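Local coordinates for T9SS C-terminal target domain-containing protein (Bacteroides cellulosilyticus, PDB 5JVK), which probably hydrolyses O-glycosidic bonds as a family 39 glycoside hydrolase from a gut symbiont, at residues A[294-299]-A[361-366]; A[305-308]-A[314-317]; A[321-326]-A[334-339]. One frame throughout, in Å; residues are numbered along the deposited sequence.

Contact 1: A[294-299]-A[361-366]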
ATOM      1  N   ASN A 294     -15.333  -1.174  -6.815  1.00 19.76           N
ATOM      2  CA  ASN A 294     -15.178  -1.685  -8.185  1.00 19.52           C
ATOM      3  C   ASN A 294     -13.745  -2.130  -8.452  1.00 19.23           C
ATOM      4  O   ASN A 294     -12.836  -1.827  -7.677  1.00 19.21           O
ATOM      5  CB  ASN A 294     -15.570  -0.615  -9.207  1.00 19.58           C
ATOM      6  CG  ASN A 294     -16.955  -0.062  -8.967  1.00 19.65           C
ATOM      7  OD1 ASN A 294     -17.120   1.108  -8.620  1.00 19.88           O
ATOM      8  ND2 ASN A 294     -17.959  -0.907  -9.131  1.00 19.81           N
ATOM      9  N   THR A 295     -13.548  -2.830  -9.568  1.00 18.98           N
ATOM     10  CA  THR A 295     -12.214  -3.276  -9.979  1.00 18.89           C
ATOM     11  C   THR A 295     -11.319  -2.076 -10.321  1.00 18.93           C
ATOM     12  O   THR A 295     -11.822  -1.013 -10.686  1.00 18.98           O
ATOM     13  CB  THR A 295     -12.249  -4.188 -11.228  1.00 18.76           C
ATOM     14  OG1 THR A 295     -12.756  -3.457 -12.354  1.00 18.75           O
ATOM     15  CG2 THR A 295     -13.100  -5.427 -10.995  1.00 18.74           C
ATOM     16  N   PRO A 296      -9.989  -2.246 -10.212  1.00 18.88           N
ATOM     17  CA  PRO A 296      -9.084  -1.233 -10.749  1.00 18.81           C
ATOM     18  C   PRO A 296      -9.020  -1.244 -12.280  1.00 18.79           C
ATOM     19  O   PRO A 296      -8.620  -0.248 -12.871  1.00 18.88           O
ATOM     20  CB  PRO A 296      -7.732  -1.626 -10.152  1.00 18.91           C
ATOM     21  CG  PRO A 296      -7.827  -3.098  -9.973  1.00 19.01           C
ATOM     22  CD  PRO A 296      -9.252  -3.357  -9.580  1.00 18.99           C
ATOM     23  N   ASP A 297      -9.397  -2.361 -12.903  1.00 18.93           N
ATOM     24  CA  ASP A 297      -9.414  -2.493 -14.363  1.00 18.92           C
ATOM     25  C   ASP A 297     -10.421  -1.542 -15.001  1.00 18.98           C
ATOM     26  O   ASP A 297     -10.068  -0.759 -15.886  1.00 18.82           O
ATOM     27  CB  ASP A 297      -9.766  -3.929 -14.784  1.00 19.13           C
ATOM     28  CG  ASP A 297      -8.798  -4.970 -14.231  1.00 19.24           C
ATOM     29  OD1 ASP A 297      -8.158  -5.687 -15.032  1.00 19.36           O
ATOM     30  OD2 ASP A 297      -8.691  -5.073 -12.989  1.00 19.00           O
ATOM     31  N   PHE A 298     -11.672  -1.624 -14.541  1.00 19.10           N
ATOM     32  CA  PHE A 298     -12.793  -0.873 -15.124  1.00 19.06           C
ATOM     33  C   PHE A 298     -13.325   0.280 -14.268  1.00 19.40           C
ATOM     34  O   PHE A 298     -13.873   1.240 -14.820  1.00 19.84           O
ATOM     35  CB  PHE A 298     -13.948  -1.820 -15.449  1.00 18.89           C
ATOM     36  CG  PHE A 298     -13.568  -2.985 -16.320  1.00 18.84           C
ATOM     37  CD1 PHE A 298     -12.747  -2.821 -17.439  1.00 18.97           C
ATOM     38  CD2 PHE A 298     -14.066  -4.256 -16.045  1.00 18.96           C
ATOM     39  CE1 PHE A 298     -12.417  -3.904 -18.243  1.00 19.06           C
ATOM     40  CE2 PHE A 298     -13.739  -5.340 -16.847  1.00 19.00           C
ATOM     41  CZ  PHE A 298     -12.912  -5.165 -17.946  1.00 19.03           C
ATOM     42  N   GLY A 299     -13.190   0.195 -12.943  1.00 19.45           N
ATOM     43  CA  GLY A 299     -13.556   1.300 -12.051  1.00 19.70           C
ATOM     44  C   GLY A 299     -15.006   1.757 -12.145  1.00 19.95           C
ATOM     45  O   GLY A 299     -15.915   0.927 -12.173  1.00 20.05           O
ATOM     46  N   TYR A 361      -1.107  -2.650  -8.363  1.00 16.73           N
ATOM     47  CA  TYR A 361       0.339  -2.477  -8.545  1.00 17.08           C
ATOM     48  C   TYR A 361       0.837  -3.023  -9.886  1.00 17.33           C
ATOM     49  O   TYR A 361       1.766  -2.464 -10.474  1.00 17.36           O
ATOM     50  CB  TYR A 361       1.113  -3.074  -7.365  1.00 17.00           C
ATOM     51  CG  TYR A 361       0.919  -2.280  -6.093  1.00 17.05           C
ATOM     52  CD1 TYR A 361       1.409  -0.982  -5.988  1.00 17.23           C
ATOM     53  CD2 TYR A 361       0.235  -2.812  -5.000  1.00 17.25           C
ATOM     54  CE1 TYR A 361       1.234  -0.238  -4.833  1.00 17.33           C
ATOM     55  CE2 TYR A 361       0.054  -2.074  -3.835  1.00 17.38           C
ATOM     56  CZ  TYR A 361       0.558  -0.786  -3.758  1.00 17.45           C
ATOM     57  OH  TYR A 361       0.391  -0.037  -2.618  1.00 17.63           O
ATOM     58  N   LEU A 362       0.207  -4.090 -10.373  1.00 17.55           N
ATOM     59  CA  LEU A 362       0.505  -4.621 -11.704  1.00 17.70           C
ATOM     60  C   LEU A 362       0.068  -3.657 -12.807  1.00 17.91           C
ATOM     61  O   LEU A 362       0.835  -3.398 -13.737  1.00 18.30           O
ATOM     62  CB  LEU A 362      -0.135  -5.998 -11.902  1.00 17.70           C
ATOM     63  CG  LEU A 362       0.489  -7.115 -11.057  1.00 17.67           C
ATOM     64  CD1 LEU A 362      -0.444  -8.314 -10.957  1.00 17.79           C
ATOM     65  CD2 LEU A 362       1.843  -7.538 -11.606  1.00 17.66           C
ATOM     66  N   LEU A 363      -1.147  -3.121 -12.701  1.00 17.98           N
ATOM     67  CA  LEU A 363      -1.622  -2.106 -13.654  1.00 17.96           C
ATOM     68  C   LEU A 363      -0.882  -0.764 -13.514  1.00 18.23           C
ATOM     69  O   LEU A 363      -0.650  -0.080 -14.513  1.00 18.19           O
ATOM     70  CB  LEU A 363      -3.135  -1.896 -13.530  1.00 17.75           C
ATOM     71  CG  LEU A 363      -4.015  -3.063 -13.988  1.00 17.68           C
ATOM     72  CD1 LEU A 363      -5.454  -2.857 -13.535  1.00 17.74           C
ATOM     73  CD2 LEU A 363      -3.961  -3.255 -15.497  1.00 17.58           C
ATOM     74  N   SER A 364      -0.517  -0.390 -12.288  1.00 18.56           N
ATOM     75  CA  SER A 364       0.254   0.841 -12.053  1.00 19.00           C
ATOM     76  C   SER A 364       1.619   0.799 -12.752  1.00 19.48           C
ATOM     77  O   SER A 364       1.997   1.751 -13.433  1.00 19.54           O
ATOM     78  CB  SER A 364       0.428   1.099 -10.556  1.00 18.97           C
ATOM     79  OG  SER A 364       1.287   2.198 -10.316  1.00 18.94           O
ATOM     80  N   ARG A 365       2.338  -0.311 -12.593  1.00 19.83           N
ATOM     81  CA  ARG A 365       3.617  -0.515 -13.280  1.00 20.16           C
ATOM     82  C   ARG A 365       3.446  -0.597 -14.803  1.00 21.16           C
ATOM     83  O   ARG A 365       4.290  -0.098 -15.550  1.00 20.92           O
ATOM     84  CB  ARG A 365       4.313  -1.779 -12.754  1.00 20.02           C
ATOM     85  CG  ARG A 365       5.763  -1.968 -13.198  1.00 19.79           C
ATOM     86  CD  ARG A 365       6.718  -0.982 -12.540  1.00 19.60           C
ATOM     87  NE  ARG A 365       6.807  -1.173 -11.092  1.00 19.47           N
ATOM     88  CZ  ARG A 365       7.499  -2.134 -10.474  1.00 19.29           C
ATOM     89  NH1 ARG A 365       8.186  -3.048 -11.158  1.00 19.26           N
ATOM     90  NH2 ARG A 365       7.498  -2.190  -9.145  1.00 19.19           N
ATOM     91  N   ARG A 366       2.362  -1.227 -15.258  1.00 22.44           N
ATOM     92  CA  ARG A 366       2.050  -1.313 -16.695  1.00 23.17           C
ATOM     93  C   ARG A 366       1.995   0.070 -17.336  1.00 23.49           C
ATOM     94  O   ARG A 366       2.655   0.314 -18.345  1.00 23.59           O
ATOM     95  CB  ARG A 366       0.720  -2.032 -16.912  1.00 23.70           C
ATOM     96  CG  ARG A 366       0.349  -2.270 -18.369  1.00 24.30           C
ATOM     97  CD  ARG A 366      -1.131  -2.560 -18.497  1.00 24.99           C
ATOM     98  NE  ARG A 366      -1.535  -2.756 -19.885  1.00 25.78           N
ATOM     99  CZ  ARG A 366      -2.798  -2.810 -20.318  1.00 26.15           C
ATOM    100  NH1 ARG A 366      -3.828  -2.666 -19.481  1.00 26.29           N
ATOM    101  NH2 ARG A 366      -3.032  -3.004 -21.612  1.00 26.24           N
TER
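Leu363 reaches out from its helix and lays CD1 across the turn made by Pro296 and Asp297. That one methyl makes all the close contacts between the two segments: it lies over one face of the Asp297 carboxylate, 4.0 Å from Asp297 OD2, and is 4.1 Å from the backbone carbon C of Pro296 and 4.3 Å from Pro296 CB. The leucine and aspartate side chains cross at about a right angle. Leu363 CG sits next to its backbone N (chi1 -69°), and the extended chi2 of 168° then carries CD1 out to the loop. In the (beta/alpha)8 barrel, helix 350-366 connects the seventh strand to the eighth, while 294-299 belongs to the long connection leaving the sixth; Trp446, on a strand of the following antiparallel sheet, also touches Leu363. The Asp297 carboxylate is buried but well supplied: OD2 forms a salt bridge with Arg359 of helix 350-366, and OD1 forms a salt bridge with Lys430 and accepts from Trp446 NE1. The turn is tied internally as an ST motif, with Phe298 N giving a hydrogen bond of 3.1 Å to Thr295 OG1, and by a bond of 2.9 Å from Gly299 N to Thr295 O.

Contact 2: A[305-308]-A[314-317]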
ATOM      1  N   GLY A 305     -15.584  15.163 -16.808  1.00 54.11           N
ATOM      2  CA  GLY A 305     -15.664  14.677 -18.195  1.00 55.39           C
ATOM      3  C   GLY A 305     -14.480  14.679 -19.166  1.00 56.25           C
ATOM      4  O   GLY A 305     -14.696  14.463 -20.363  1.00 58.85           O
ATOM      5  N   PRO A 306     -13.233  14.924 -18.691  1.00 55.31           N
ATOM      6  CA  PRO A 306     -12.086  14.643 -19.586  1.00 53.42           C
ATOM      7  C   PRO A 306     -11.816  13.157 -19.921  1.00 51.82           C
ATOM      8  O   PRO A 306     -11.162  12.886 -20.934  1.00 50.55           O
ATOM      9  CB  PRO A 306     -10.893  15.227 -18.818  1.00 54.10           C
ATOM     10  CG  PRO A 306     -11.476  16.288 -17.955  1.00 54.72           C
ATOM     11  CD  PRO A 306     -12.835  15.788 -17.561  1.00 55.05           C
ATOM     12  N   ILE A 307     -12.319  12.224 -19.100  1.00 50.54           N
ATOM     13  CA  ILE A 307     -11.937  10.793 -19.157  1.00 48.04           C
ATOM     14  C   ILE A 307     -13.158   9.861 -19.262  1.00 46.64           C
ATOM     15  O   ILE A 307     -14.154  10.100 -18.582  1.00 47.79           O
ATOM     16  CB  ILE A 307     -11.086  10.379 -17.921  1.00 46.69           C
ATOM     17  CG1 ILE A 307     -11.705  10.883 -16.605  1.00 45.81           C
ATOM     18  CG2 ILE A 307      -9.667  10.915 -18.051  1.00 46.85           C
ATOM     19  CD1 ILE A 307     -11.012  10.377 -15.359  1.00 45.40           C
ATOM     20  N   PRO A 308     -13.084   8.793 -20.101  1.00 45.26           N
ATOM     21  CA  PRO A 308     -14.230   7.864 -20.263  1.00 44.49           C
ATOM     22  C   PRO A 308     -14.729   7.200 -18.964  1.00 41.99           C
ATOM     23  O   PRO A 308     -15.937   7.185 -18.703  1.00 41.94           O
ATOM     24  CB  PRO A 308     -13.692   6.793 -21.236  1.00 45.07           C
ATOM     25  CG  PRO A 308     -12.209   6.940 -21.226  1.00 44.45           C
ATOM     26  CD  PRO A 308     -11.953   8.395 -20.965  1.00 44.46           C
ATOM     27  N   THR A 314      -7.133   4.234 -17.585  1.00 21.48           N
ATOM     28  CA  THR A 314      -7.521   5.543 -18.110  1.00 21.72           C
ATOM     29  C   THR A 314      -6.831   6.680 -17.366  1.00 21.77           C
ATOM     30  O   THR A 314      -6.293   7.594 -17.993  1.00 22.31           O
ATOM     31  CB  THR A 314      -9.044   5.750 -18.011  1.00 21.90           C
ATOM     32  OG1 THR A 314      -9.714   4.694 -18.706  1.00 22.08           O
ATOM     33  CG2 THR A 314      -9.461   7.089 -18.611  1.00 21.79           C
ATOM     34  N   VAL A 315      -6.864   6.624 -16.036  1.00 21.63           N
ATOM     35  CA  VAL A 315      -6.353   7.709 -15.188  1.00 21.77           C
ATOM     36  C   VAL A 315      -4.824   7.861 -15.257  1.00 22.11           C
ATOM     37  O   VAL A 315      -4.325   8.988 -15.325  1.00 22.03           O
ATOM     38  CB  VAL A 315      -6.807   7.535 -13.714  1.00 21.66           C
ATOM     39  CG1 VAL A 315      -6.131   8.548 -12.789  1.00 21.74           C
ATOM     40  CG2 VAL A 315      -8.322   7.658 -13.603  1.00 21.61           C
ATOM     41  N   TRP A 316      -4.091   6.745 -15.239  1.00 22.47           N
ATOM     42  CA  TRP A 316      -2.620   6.799 -15.195  1.00 22.95           C
ATOM     43  C   TRP A 316      -2.034   7.506 -16.438  1.00 23.68           C
ATOM     44  O   TRP A 316      -1.278   8.467 -16.279  1.00 23.71           O
ATOM     45  CB  TRP A 316      -1.977   5.410 -14.964  1.00 22.38           C
ATOM     46  CG  TRP A 316      -1.660   5.050 -13.508  1.00 21.90           C
ATOM     47  CD1 TRP A 316      -0.466   4.580 -13.031  1.00 21.73           C
ATOM     48  CD2 TRP A 316      -2.538   5.120 -12.371  1.00 21.37           C
ATOM     49  NE1 TRP A 316      -0.544   4.355 -11.679  1.00 21.44           N
ATOM     50  CE2 TRP A 316      -1.802   4.674 -11.247  1.00 21.29           C
ATOM     51  CE3 TRP A 316      -3.872   5.513 -12.191  1.00 21.28           C
ATOM     52  CZ2 TRP A 316      -2.353   4.613  -9.960  1.00 21.13           C
ATOM     53  CZ3 TRP A 316      -4.423   5.452 -10.904  1.00 21.21           C
ATOM     54  CH2 TRP A 316      -3.659   5.003  -9.809  1.00 21.20           C
ATOM     55  N   PRO A 317      -2.396   7.063 -17.667  1.00 24.74           N
ATOM     56  CA  PRO A 317      -1.945   7.789 -18.869  1.00 25.39           C
ATOM     57  C   PRO A 317      -2.456   9.226 -18.993  1.00 26.49           C
ATOM     58  O   PRO A 317      -1.757  10.068 -19.556  1.00 27.27           O
ATOM     59  CB  PRO A 317      -2.500   6.946 -20.025  1.00 24.96           C
ATOM     60  CG  PRO A 317      -2.688   5.595 -19.451  1.00 25.06           C
ATOM     61  CD  PRO A 317      -3.137   5.844 -18.039  1.00 25.02           C
TER
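Thr314 gives up more surface here than any other residue, and it does so with its methyl. CG2 fits against the junction of Ile307 and Pro308, 3.7 Å from Ile307 CB and 3.7 Å from Pro308 CD, with Ile307 CG2 close behind at 3.9 Å. The threonine turns this methyl to the loop because CG2 stands trans to the backbone N; OG1 is left beside that N (chi1 -57°), where it is hydrogen-bonded to Asn311 OD1 three residues earlier. Ile307, second in buried surface, splits its work between two branches. CB and CG2 face the threonine, while CG1, wedged between the backbone N and the carbonyl carbon (chi1 47°), extends CD1 to Val315 CG2 at 4.2 Å. Pro308 adds its CG and CD, which slant over the same threonine methyl. The loop 305-308 thus folds back on the start of helix 312-325, in the connection that follows the sixth strand of the barrel. One turn further along, Tyr318 also touches Ile307, and Pro265 touches Val315. A sulfate, probably from the crystallisation liquor, lies about 4 Å from the Ile307 side chain. The Thr314 hydroxyl is engaged by Asn311, just before the helix, and the closest approaches are all between aliphatic carbons: a modest apolar contribution by van der Waals contact, with no directional bond between the two segments.

Contact 3: A[321-326]-A[334-339]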
ATOM      1  N   LYS A 321       0.055  12.521 -19.265  1.00 37.49           N
ATOM      2  CA  LYS A 321      -0.107  13.512 -20.337  1.00 38.84           C
ATOM      3  C   LYS A 321      -0.132  14.948 -19.796  1.00 38.41           C
ATOM      4  O   LYS A 321       0.561  15.816 -20.323  1.00 38.80           O
ATOM      5  CB  LYS A 321      -1.390  13.212 -21.129  1.00 40.34           C
ATOM      6  CG  LYS A 321      -1.700  14.145 -22.295  1.00 41.98           C
ATOM      7  CD  LYS A 321      -3.090  13.865 -22.858  1.00 43.72           C
ATOM      8  CE  LYS A 321      -3.609  14.997 -23.736  1.00 44.94           C
ATOM      9  NZ  LYS A 321      -2.936  15.050 -25.066  1.00 45.68           N
ATOM     10  N   ILE A 322      -0.916  15.183 -18.742  1.00 37.86           N
ATOM     11  CA  ILE A 322      -1.043  16.516 -18.138  1.00 37.64           C
ATOM     12  C   ILE A 322       0.321  17.025 -17.672  1.00 37.99           C
ATOM     13  O   ILE A 322       0.694  18.155 -17.982  1.00 38.73           O
ATOM     14  CB  ILE A 322      -2.040  16.534 -16.946  1.00 37.61           C
ATOM     15  CG1 ILE A 322      -3.476  16.224 -17.405  1.00 37.86           C
ATOM     16  CG2 ILE A 322      -2.009  17.873 -16.206  1.00 37.68           C
ATOM     17  CD1 ILE A 322      -4.063  17.183 -18.423  1.00 38.38           C
ATOM     18  N   SER A 323       1.054  16.187 -16.939  1.00 37.90           N
ATOM     19  CA  SER A 323       2.384  16.547 -16.431  1.00 37.49           C
ATOM     20  C   SER A 323       3.398  16.771 -17.559  1.00 37.73           C
ATOM     21  O   SER A 323       4.192  17.710 -17.501  1.00 38.02           O
ATOM     22  CB  SER A 323       2.900  15.486 -15.452  1.00 37.05           C
ATOM     23  OG  SER A 323       2.113  15.458 -14.273  1.00 36.64           O
ATOM     24  N   GLU A 324       3.357  15.917 -18.579  1.00 37.89           N
ATOM     25  CA  GLU A 324       4.202  16.076 -19.769  1.00 38.04           C
ATOM     26  C   GLU A 324       3.927  17.373 -20.536  1.00 38.70           C
ATOM     27  O   GLU A 324       4.864  18.048 -20.964  1.00 39.05           O
ATOM     28  CB  GLU A 324       4.025  14.888 -20.717  1.00 38.14           C
ATOM     29  CG  GLU A 324       4.731  13.622 -20.258  1.00 38.70           C
ATOM     30  CD  GLU A 324       4.383  12.401 -21.091  1.00 38.94           C
ATOM     31  OE1 GLU A 324       3.614  12.522 -22.069  1.00 39.53           O
ATOM     32  OE2 GLU A 324       4.884  11.306 -20.763  1.00 39.06           O
ATOM     33  N   GLU A 325       2.649  17.709 -20.703  1.00 38.94           N
ATOM     34  CA  GLU A 325       2.236  18.860 -21.522  1.00 39.40           C
ATOM     35  C   GLU A 325       2.205  20.211 -20.790  1.00 39.22           C
ATOM     36  O   GLU A 325       2.090  21.252 -21.441  1.00 39.20           O
ATOM     37  CB  GLU A 325       0.868  18.585 -22.158  1.00 39.86           C
ATOM     38  CG  GLU A 325       0.911  17.490 -23.216  1.00 40.52           C
ATOM     39  CD  GLU A 325      -0.435  17.218 -23.867  1.00 41.24           C
ATOM     40  OE1 GLU A 325      -1.474  17.713 -23.373  1.00 41.10           O
ATOM     41  OE2 GLU A 325      -0.450  16.488 -24.882  1.00 42.18           O
ATOM     42  N   ASN A 326       2.299  20.199 -19.458  1.00 38.55           N
ATOM     43  CA  ASN A 326       2.245  21.424 -18.654  1.00 37.76           C
ATOM     44  C   ASN A 326       3.422  21.468 -17.683  1.00 37.13           C
ATOM     45  O   ASN A 326       3.253  21.363 -16.466  1.00 36.88           O
ATOM     46  CB  ASN A 326       0.911  21.523 -17.904  1.00 38.14           C
ATOM     47  CG  ASN A 326      -0.283  21.568 -18.841  1.00 38.66           C
ATOM     48  OD1 ASN A 326      -0.840  22.634 -19.100  1.00 39.73           O
ATOM     49  ND2 ASN A 326      -0.678  20.408 -19.362  1.00 38.47           N
ATOM     50  N   LEU A 334       6.079  17.899 -13.205  1.00 32.11           N
ATOM     51  CA  LEU A 334       5.438  17.680 -11.906  1.00 31.29           C
ATOM     52  C   LEU A 334       5.195  16.182 -11.700  1.00 30.46           C
ATOM     53  O   LEU A 334       4.590  15.523 -12.549  1.00 30.69           O
ATOM     54  CB  LEU A 334       4.109  18.430 -11.794  1.00 31.17           C
ATOM     55  CG  LEU A 334       4.125  19.960 -11.737  1.00 31.27           C
ATOM     56  CD1 LEU A 334       2.693  20.475 -11.694  1.00 31.35           C
ATOM     57  CD2 LEU A 334       4.911  20.467 -10.537  1.00 31.41           C
ATOM     58  N   SER A 335       5.678  15.653 -10.579  1.00 29.18           N
ATOM     59  CA  SER A 335       5.455  14.250 -10.232  1.00 28.36           C
ATOM     60  C   SER A 335       4.034  14.058  -9.689  1.00 27.76           C
ATOM     61  O   SER A 335       3.484  14.949  -9.038  1.00 27.89           O
ATOM     62  CB  SER A 335       6.493  13.770  -9.212  1.00 27.91           C
ATOM     63  OG  SER A 335       6.536  14.624  -8.081  1.00 27.65           O
ATOM     64  N   VAL A 336       3.445  12.900  -9.978  1.00 26.84           N
ATOM     65  CA  VAL A 336       2.099  12.560  -9.517  1.00 26.35           C
ATOM     66  C   VAL A 336       2.211  11.432  -8.501  1.00 25.96           C
ATOM     67  O   VAL A 336       2.665  10.344  -8.838  1.00 26.18           O
ATOM     68  CB  VAL A 336       1.187  12.130 -10.689  1.00 26.02           C
ATOM     69  CG1 VAL A 336      -0.221  11.808 -10.197  1.00 25.86           C
ATOM     70  CG2 VAL A 336       1.149  13.219 -11.750  1.00 26.13           C
ATOM     71  N   TRP A 337       1.789  11.697  -7.267  1.00 25.63           N
ATOM     72  CA  TRP A 337       1.900  10.738  -6.169  1.00 25.31           C
ATOM     73  C   TRP A 337       0.525  10.205  -5.783  1.00 24.62           C
ATOM     74  O   TRP A 337      -0.354  10.977  -5.418  1.00 24.95           O
ATOM     75  CB  TRP A 337       2.561  11.416  -4.972  1.00 25.47           C
ATOM     76  CG  TRP A 337       3.972  11.822  -5.250  1.00 25.95           C
ATOM     77  CD1 TRP A 337       4.387  12.916  -5.955  1.00 26.23           C
ATOM     78  CD2 TRP A 337       5.159  11.131  -4.845  1.00 26.20           C
ATOM     79  NE1 TRP A 337       5.761  12.952  -6.010  1.00 26.27           N
ATOM     80  CE2 TRP A 337       6.260  11.869  -5.335  1.00 26.26           C
ATOM     81  CE3 TRP A 337       5.400   9.963  -4.111  1.00 26.21           C
ATOM     82  CZ2 TRP A 337       7.584  11.478  -5.114  1.00 26.36           C
ATOM     83  CZ3 TRP A 337       6.720   9.571  -3.893  1.00 26.35           C
ATOM     84  CH2 TRP A 337       7.793  10.328  -4.395  1.00 26.22           C
ATOM     85  N   VAL A 338       0.336   8.889  -5.860  1.00 23.60           N
ATOM     86  CA  VAL A 338      -0.938   8.272  -5.476  1.00 22.96           C
ATOM     87  C   VAL A 338      -0.875   7.980  -3.975  1.00 22.53           C
ATOM     88  O   VAL A 338      -0.620   6.853  -3.550  1.00 22.32           O
ATOM     89  CB  VAL A 338      -1.236   7.012  -6.319  1.00 22.81           C
ATOM     90  CG1 VAL A 338      -2.616   6.452  -5.994  1.00 22.69           C
ATOM     91  CG2 VAL A 338      -1.115   7.340  -7.805  1.00 22.87           C
ATOM     92  N   THR A 339      -1.100   9.022  -3.179  1.00 22.25           N
ATOM     93  CA  THR A 339      -0.852   8.971  -1.735  1.00 22.26           C
ATOM     94  C   THR A 339      -1.906   8.204  -0.930  1.00 22.25           C
ATOM     95  O   THR A 339      -1.661   7.864   0.224  1.00 22.29           O
ATOM     96  CB  THR A 339      -0.658  10.383  -1.139  1.00 22.18           C
ATOM     97  OG1 THR A 339      -1.826  11.181  -1.367  1.00 22.15           O
ATOM     98  CG2 THR A 339       0.561  11.055  -1.764  1.00 22.14           C
TER
HETATM   99  O   HOH W   1       4.277  19.086 -14.926  1.00 28.97           O
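The flat peptide carbonyl of Leu334 is met by Ser323 OG, which donates a hydrogen bond of 3.0 Å to Leu334 O. The hydroxyl stands 26° off the carbonyl plane, and the C=O...OG angle is 144°. Two other flat groups are fixed within their own segments. The Asn326 amide turns back on the helix end, ND2 giving a bond of 3.0 Å to Ile322 O nearly in the amide plane. The Trp337 indole uses its N-H edge, NE1 lying 2.8 Å from Ser335 OG, which is tilted somewhat from the ring plane. Ser323 OG, beside its own backbone N (chi1 -67°), also touches Val336 CG2 at 3.5 Å, so the serine meets both the carbonyl just before the strand and the Val336 methyl within it. A water completes the join: it donates to Ser323 O at 2.9 Å and to Asn326 O at 2.9 Å, and accepts from Leu334 N at 2.8 Å. Ile270 and Leu274 of helix 270-275 touch the Leu334 side chain. Further along the strand, Thr339 OG1 is hydrogen-bonded to Glu219 and His288. Here the last turns of helix 312-325 pack on the start of strand 335-341, the helix-to-strand return of a (beta/alpha)8 barrel, in which the C-terminal end of the seventh strand probably belongs to the active site, as in related clan A glycoside hydrolases.

Contact 1 closes a long loop of chain in which contacts 2 and 3 are nested one after the other. Contacts 2 and 3 share helix 312-325, near its beginning and its end, with centres about 13 Å apart. Trp316, in the helical segment of contact 2, reaches the other two: its NE1 probably makes a hydrogen bond of 3.1 Å to Ser364 OG in contact 1, and its CZ2 packs 3.7 Å from Val338 CG2 in contact 3. Contacts 1 and 3 do not touch; their nearest atoms are about 6 Å apart. Through Trp316 the packing runs from strand 335-341, whose C-terminal end leads to the probable catalytic centre, to helix 350-366.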